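Local coordinates for protein lysozyme (Meretrix lusoria, PDB 3AB6) that hydrolyses the beta-1,4 glycosidic bonds of bacterial peptidoglycan, lysing Gram-positive Micrococcus luteus, and also degrades chitin, at residues Cys13-Glu18 / Cys35-Ile40. Numbering follows the deposited sequence.
Sequences CICKME and CGYFQI. With NAG (2-acetamido-2-deoxy-beta-D-glucopyranose), chain B.
Cys15 and Phe38 bring the two backbones together, their CA atoms 5.2 Å apart where helical Cys13-Glu18 passes the reversal Cys35-Ile40. This reversal is a type I turn from Gly36 to Gln39 that runs into a G1 beta bulge, with Gln39 and Ile40 both facing Cys35. No hydrogen bond links the segments, so van der Waals and sulfur-aromatic contacts carry the interface. CB of Cys15 sits over one face of the Phe38 ring, 3.5 Å from CZ, as a CH-pi contact. With SG anti to the backbone N (chi1 -166°), the sulfur, disulfide-bonded to Cys21, lies obliquely above the same ring; SG also meets the edge of the Tyr37 ring, 3.9 Å from CD2, and packs against Tyr37 CB. Ile14 places CG2 at the rim of the Phe38 ring, 3.8 Å from CD2. One helical turn on from Ile14, Glu18, the predicted proton donor, lays CG against Phe38 O at 3.5 Å. A bend at chi2 (-63°) turns its carboxylate toward Gln39, bringing OE1 to 3.3 Å from Gln39 CB, while OE2 is hydrogen-bonded to Tyr108 OH. Gln39 folds back so that NE2 gives a nearly straight bond (167°) to a lone pair of Gly36 O, 3.0 Å away; Gly36 O also accepts from Gln39 N, and NE2 has a second acceptor in Gly25 O. The Gln39 backbone borders the substrate cleft, its O 3.6 Å from NAG C8. The contact thus joins helix 8-19 to the connection between strands 32-35 and 40-41, with Phe38 also packed on Ala65 and Val69 of helix 62-76, Ile14 on Tyr108 of helix 106-112, and His93 of helix 86-95 hydrogen-bonded to Phe38 O.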
ATOM      1  N   CYS A  13       6.148  -6.916  -2.460  1.00  9.19           N
ATOM      2  CA  CYS A  13       6.819  -5.892  -3.247  1.00  9.05           C
ATOM      3  C   CYS A  13       6.526  -4.484  -2.748  1.00  9.04           C
ATOM      4  O   CYS A  13       7.429  -3.654  -2.662  1.00  9.69           O
ATOM      5  CB  CYS A  13       6.438  -6.035  -4.724  1.00  8.78           C
ATOM      6  SG  CYS A  13       7.189  -7.526  -5.441  1.00 12.39           S
ATOM      7  N   ILE A  14       5.268  -4.214  -2.420  1.00  8.84           N
ATOM      8  CA  ILE A  14       4.887  -2.904  -1.911  1.00  8.32           C
ATOM      9  C   ILE A  14       5.548  -2.697  -0.550  1.00  9.34           C
ATOM     10  O   ILE A  14       6.071  -1.619  -0.256  1.00  8.61           O
ATOM     11  CB  ILE A  14       3.350  -2.787  -1.764  1.00  9.09           C
ATOM     12  CG1 ILE A  14       2.694  -2.914  -3.144  1.00 10.08           C
ATOM     13  CG2 ILE A  14       2.979  -1.449  -1.114  1.00  7.03           C
ATOM     14  CD1 ILE A  14       1.177  -2.907  -3.111  1.00  9.18           C
ATOM     15  N   CYS A  15       5.538  -3.742   0.271  1.00  9.16           N
ATOM     16  CA  CYS A  15       6.139  -3.670   1.597  1.00  9.38           C
ATOM     17  C   CYS A  15       7.626  -3.338   1.459  1.00  9.88           C
ATOM     18  O   CYS A  15       8.137  -2.461   2.147  1.00  9.79           O
ATOM     19  CB  CYS A  15       5.930  -5.000   2.336  1.00  9.14           C
ATOM     20  SG  CYS A  15       6.271  -4.942   4.125  1.00 11.01           S
ATOM     21  N   LYS A  16       8.314  -4.026   0.554  1.00  9.93           N
ATOM     22  CA  LYS A  16       9.732  -3.766   0.331  1.00 10.85           C
ATOM     23  C   LYS A  16       9.939  -2.337  -0.177  1.00 10.44           C
ATOM     24  O   LYS A  16      10.829  -1.626   0.288  1.00 11.26           O
ATOM     25  CB  LYS A  16      10.293  -4.771  -0.674  1.00 10.77           C
ATOM     26  CG  LYS A  16      10.406  -6.176  -0.116  1.00 13.86           C
ATOM     27  CD  LYS A  16      10.831  -7.174  -1.183  1.00 17.14           C
ATOM     28  CE  LYS A  16      11.095  -8.539  -0.567  1.00 20.59           C
ATOM     29  NZ  LYS A  16      11.401  -9.565  -1.600  1.00 23.83           N
ATOM     30  N   MET A  17       9.101  -1.923  -1.121  1.00 10.61           N
ATOM     31  CA  MET A  17       9.180  -0.582  -1.698  1.00 11.43           C
ATOM     32  C   MET A  17       9.025   0.514  -0.646  1.00 11.30           C
ATOM     33  O   MET A  17       9.768   1.495  -0.641  1.00 11.41           O
ATOM     34  CB  MET A  17       8.089  -0.412  -2.763  1.00 10.32           C
ATOM     35  CG  MET A  17       8.020   0.971  -3.391  1.00 11.65           C
ATOM     36  SD  MET A  17       9.522   1.413  -4.282  1.00 13.58           S
ATOM     37  CE  MET A  17       9.054   2.985  -4.966  1.00 11.89           C
ATOM     38  N   GLU A  18       8.062   0.333   0.248  1.00  9.83           N
ATOM     39  CA  GLU A  18       7.785   1.319   1.282  1.00  9.98           C
ATOM     40  C   GLU A  18       8.774   1.361   2.437  1.00 10.39           C
ATOM     41  O   GLU A  18       9.070   2.436   2.952  1.00 10.39           O
ATOM     42  CB  GLU A  18       6.386   1.091   1.856  1.00 10.65           C
ATOM     43  CG  GLU A  18       5.247   1.262   0.861  1.00  9.31           C
ATOM     44  CD  GLU A  18       5.148   2.674   0.315  1.00 11.67           C
ATOM     45  OE1 GLU A  18       5.712   3.599   0.936  1.00 10.59           O
ATOM     46  OE2 GLU A  18       4.492   2.862  -0.730  1.00 11.31           O
ATOM     47  N   CYS A  35       3.511   5.820   8.201  1.00  8.72           N
ATOM     48  CA  CYS A  35       4.139   4.928   9.172  1.00  9.39           C
ATOM     49  C   CYS A  35       4.216   3.436   8.877  1.00  8.41           C
ATOM     50  O   CYS A  35       3.378   2.876   8.174  1.00  8.87           O
ATOM     51  CB  CYS A  35       3.427   5.058  10.512  1.00 11.07           C
ATOM     52  SG  CYS A  35       3.168   6.719  11.199  1.00 13.45           S
ATOM     53  N   GLY A  36       5.231   2.803   9.461  1.00  9.19           N
ATOM     54  CA  GLY A  36       5.412   1.363   9.357  1.00  9.59           C
ATOM     55  C   GLY A  36       5.746   0.662   8.053  1.00  8.71           C
ATOM     56  O   GLY A  36       6.169   1.274   7.065  1.00  8.99           O
ATOM     57  N   TYR A  37       5.544  -0.653   8.077  1.00  8.67           N
ATOM     58  CA  TYR A  37       5.826  -1.532   6.951  1.00  9.03           C
ATOM     59  C   TYR A  37       5.346  -1.037   5.600  1.00  8.05           C
ATOM     60  O   TYR A  37       6.073  -1.104   4.612  1.00  8.11           O
ATOM     61  CB  TYR A  37       5.229  -2.925   7.193  1.00  9.13           C
ATOM     62  CG  TYR A  37       5.931  -3.730   8.263  1.00  8.48           C
ATOM     63  CD1 TYR A  37       5.590  -3.590   9.605  1.00  9.77           C
ATOM     64  CD2 TYR A  37       6.948  -4.622   7.930  1.00 11.76           C
ATOM     65  CE1 TYR A  37       6.245  -4.321  10.597  1.00 12.42           C
ATOM     66  CE2 TYR A  37       7.613  -5.359   8.908  1.00 12.02           C
ATOM     67  CZ  TYR A  37       7.256  -5.204  10.239  1.00 13.40           C
ATOM     68  OH  TYR A  37       7.909  -5.940  11.206  1.00 11.96           O
ATOM     69  N   PHE A  38       4.117  -0.541   5.560  1.00  7.89           N
ATOM     70  CA  PHE A  38       3.546  -0.070   4.312  1.00  8.11           C
ATOM     71  C   PHE A  38       3.444   1.445   4.192  1.00  9.23           C
ATOM     72  O   PHE A  38       2.841   1.950   3.248  1.00  9.28           O
ATOM     73  CB  PHE A  38       2.171  -0.714   4.096  1.00  8.33           C
ATOM     74  CG  PHE A  38       2.236  -2.179   3.727  1.00  7.61           C
ATOM     75  CD1 PHE A  38       2.395  -3.160   4.707  1.00  7.31           C
ATOM     76  CD2 PHE A  38       2.182  -2.570   2.394  1.00  8.99           C
ATOM     77  CE1 PHE A  38       2.502  -4.513   4.359  1.00  7.72           C
ATOM     78  CE2 PHE A  38       2.287  -3.916   2.033  1.00  9.51           C
ATOM     79  CZ  PHE A  38       2.448  -4.890   3.016  1.00  7.84           C
ATOM     80  N   GLN A  39       4.043   2.157   5.143  1.00  8.54           N
ATOM     81  CA  GLN A  39       4.033   3.615   5.149  1.00  7.80           C
ATOM     82  C   GLN A  39       2.626   4.161   4.940  1.00  7.45           C
ATOM     83  O   GLN A  39       2.367   4.958   4.040  1.00  7.30           O
ATOM     84  CB  GLN A  39       4.994   4.136   4.079  1.00  7.54           C
ATOM     85  CG  GLN A  39       6.456   3.953   4.487  1.00  7.93           C
ATOM     86  CD  GLN A  39       6.814   4.822   5.676  1.00 11.32           C
ATOM     87  OE1 GLN A  39       6.940   6.037   5.544  1.00 11.23           O
ATOM     88  NE2 GLN A  39       6.952   4.207   6.852  1.00  9.74           N
ATOM     89  N   ILE A  40       1.725   3.711   5.802  1.00  7.30           N
ATOM     90  CA  ILE A  40       0.325   4.097   5.764  1.00  7.70           C
ATOM     91  C   ILE A  40       0.069   5.404   6.497  1.00  7.77           C
ATOM     92  O   ILE A  40       0.570   5.624   7.600  1.00  8.42           O
ATOM     93  CB  ILE A  40      -0.543   2.985   6.384  1.00  7.69           C
ATOM     94  CG1 ILE A  40      -0.424   1.721   5.535  1.00 10.29           C
ATOM     95  CG2 ILE A  40      -1.996   3.431   6.483  1.00 11.73           C
ATOM     96  CD1 ILE A  40      -1.058   0.499   6.162  1.00  9.49           C
TER
HETATM   97  C1  NAG B   1      -0.185   8.328  -0.131  1.00  8.25           C
HETATM   98  C2  NAG B   1      -1.256   7.677   0.751  1.00  8.30           C
HETATM   99  C3  NAG B   1      -2.640   7.986   0.154  1.00  7.14           C
HETATM  100  C4  NAG B   1      -2.802   9.509  -0.045  1.00 11.52           C
HETATM  101  C5  NAG B   1      -1.618  10.048  -0.854  1.00 10.57           C
HETATM  102  C6  NAG B   1      -1.646  11.575  -0.950  1.00 16.17           C
HETATM  103  C7  NAG B   1      -0.928   5.649   2.033  1.00  6.40           C
HETATM  104  C8  NAG B   1      -0.473   4.220   2.022  1.00  4.39           C
HETATM  105  N2  NAG B   1      -1.029   6.237   0.837  1.00  5.34           N
HETATM  106  O1  NAG B   1       1.043   8.223   0.502  1.00 10.05           O
HETATM  107  O3  NAG B   1      -3.657   7.518   1.032  1.00 11.71           O
HETATM  108  O4  NAG B   1      -3.926   9.842  -0.829  1.00  9.56           O
HETATM  109  O5  NAG B   1      -0.451   9.719  -0.166  1.00 12.14           O
HETATM  110  O6  NAG B   1      -0.712  11.894  -1.966  1.00 20.91           O
HETATM  111  O7  NAG B   1      -1.111   6.233   3.116  1.00  7.00           O